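Long-range contact in heterokaryon incompatibility protein s (Podospora anserina, PDB 2WVQ), which forms the [het-s] prion and mediates heterokaryon incompatibility, triggering a lethal reaction with het-S when incompatible cells fuse: residues F22-V26 and R140-T144. The protein carries 2 engineered substitutions. Residues are numbered along the deposited sequence; the frame is centred on the assembly and turned at random.
Sequences FNNCV and RQKQT
Gln-141 folds its side chain, chi1 and chi2 both m, over the groove between Phe-22, Asn-23 and Val-26, residues of one face of helix 18-28. The five residues 22-26 are regular alpha helix, with Val-26 N donating to Phe-22 O at 3.2 Å. The loop after helix 124-140 is extended, with phi/psi of -77/147° at Gln-141 and -63/141° at Lys-142, and the closest CA pair is Asn-23 with Gln-141, 7.0 Å apart. The amide end of Gln-141 is central. Its modelled OE1 lies 3.6 Å from Val-26 CB, 3.9 Å from Phe-22 CE2 and 3.2 Å from the modelled OD1 of Asn-23 (m rotamer); the O and N labels of both amides are uncertain. Lys-142 brings CB beside the Asn-23 amide, while its extended chain leads away. Behind this surface, Phe-22 and Cys-25 pack on Leu-56 and Val-88, in the helical bundle of the globular HeLo domain. Arg-140, preceding Gln-141, forms a salt bridge with Glu-191 and a hydrogen bond with Ser-57. About 210 Å² is buried, joining the N-terminal helix to this loop. No charge pair spans the contact: two polar amides meet beside Val-26 and Phe-22, implying a junction that depends on close fit and amide polarity.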
# COMPACT_ATOMS: atom_id res chain seq x y z
N PHE A 22 10.74 -14.14 -3.76
CA PHE A 22 10.59 -13.72 -5.17
C PHE A 22 9.64 -14.58 -5.97
O PHE A 22 8.75 -14.04 -6.65
CB PHE A 22 11.94 -13.64 -5.90
CG PHE A 22 11.79 -13.39 -7.38
CD1 PHE A 22 11.67 -12.08 -7.86
CD2 PHE A 22 11.75 -14.43 -8.27
CE1 PHE A 22 11.51 -11.83 -9.22
CE2 PHE A 22 11.62 -14.20 -9.67
CZ PHE A 22 11.50 -12.91 -10.13
N ASN A 23 9.82 -15.90 -5.91
CA ASN A 23 8.96 -16.84 -6.66
C ASN A 23 7.50 -16.77 -6.20
O ASN A 23 6.59 -16.86 -7.02
CB ASN A 23 9.49 -18.29 -6.67
CG ASN A 23 10.82 -18.44 -7.47
OD1 ASN A 23 10.97 -17.87 -8.56
ND2 ASN A 23 11.78 -19.14 -6.90
N ASN A 24 7.31 -16.55 -4.91
CA ASN A 24 5.97 -16.26 -4.33
C ASN A 24 5.27 -14.99 -4.85
O ASN A 24 4.06 -15.02 -5.11
CB ASN A 24 6.04 -16.31 -2.79
CG ASN A 24 6.34 -17.74 -2.28
OD1 ASN A 24 6.16 -18.71 -3.02
ND2 ASN A 24 6.78 -17.86 -1.03
N CYS A 25 6.04 -13.91 -5.02
CA CYS A 25 5.60 -12.66 -5.62
C CYS A 25 5.06 -12.87 -7.04
O CYS A 25 3.95 -12.42 -7.38
CB CYS A 25 6.75 -11.59 -5.64
SG CYS A 25 7.25 -10.86 -4.05
N VAL A 26 5.86 -13.54 -7.86
CA VAL A 26 5.44 -13.82 -9.27
C VAL A 26 4.14 -14.65 -9.24
O VAL A 26 3.17 -14.34 -9.93
CB VAL A 26 6.56 -14.52 -10.10
CG1 VAL A 26 6.03 -14.90 -11.58
CG2 VAL A 26 7.81 -13.62 -10.16
N ARG A 140 10.19 -19.38 -17.16
CA ARG A 140 11.31 -18.92 -16.34
C ARG A 140 11.23 -19.33 -14.89
O ARG A 140 12.25 -19.35 -14.20
CB ARG A 140 11.38 -17.40 -16.35
CG ARG A 140 11.86 -16.79 -17.61
CD ARG A 140 11.75 -15.32 -17.42
NE ARG A 140 12.30 -14.62 -18.55
CZ ARG A 140 11.96 -13.40 -18.93
NH1 ARG A 140 11.00 -12.72 -18.27
NH2 ARG A 140 12.54 -12.88 -19.98
N GLN A 141 10.02 -19.60 -14.42
CA GLN A 141 9.82 -19.79 -13.00
C GLN A 141 10.29 -21.16 -12.55
O GLN A 141 10.27 -22.13 -13.32
CB GLN A 141 8.36 -19.47 -12.58
CG GLN A 141 7.96 -17.95 -12.75
CD GLN A 141 9.00 -16.97 -12.18
OE1 GLN A 141 9.15 -16.86 -10.96
NE2 GLN A 141 9.72 -16.25 -13.07
N LYS A 142 10.77 -21.18 -11.31
CA LYS A 142 11.20 -22.40 -10.68
C LYS A 142 9.98 -23.28 -10.56
O LYS A 142 8.86 -22.78 -10.31
CB LYS A 142 11.77 -22.12 -9.29
CG LYS A 142 12.56 -23.29 -8.73
CD LYS A 142 12.66 -23.18 -7.20
CE LYS A 142 13.44 -24.36 -6.61
NZ LYS A 142 13.26 -24.44 -5.12
N GLN A 143 10.18 -24.57 -10.78
CA GLN A 143 9.18 -25.59 -10.51
C GLN A 143 8.40 -25.31 -9.23
O GLN A 143 8.97 -24.99 -8.18
CB GLN A 143 9.82 -26.95 -10.41
CG GLN A 143 8.87 -28.08 -10.62
CD GLN A 143 9.55 -29.41 -10.74
OE1 GLN A 143 8.89 -30.44 -10.86
NE2 GLN A 143 10.88 -29.40 -10.74
N THR A 144 7.09 -25.47 -9.32
CA THR A 144 6.21 -25.24 -8.19
C THR A 144 5.33 -26.49 -8.01
O THR A 144 5.06 -27.20 -8.98
CB THR A 144 5.38 -23.93 -8.40
OG1 THR A 144 5.11 -23.74 -9.80
CG2 THR A 144 6.15 -22.72 -7.92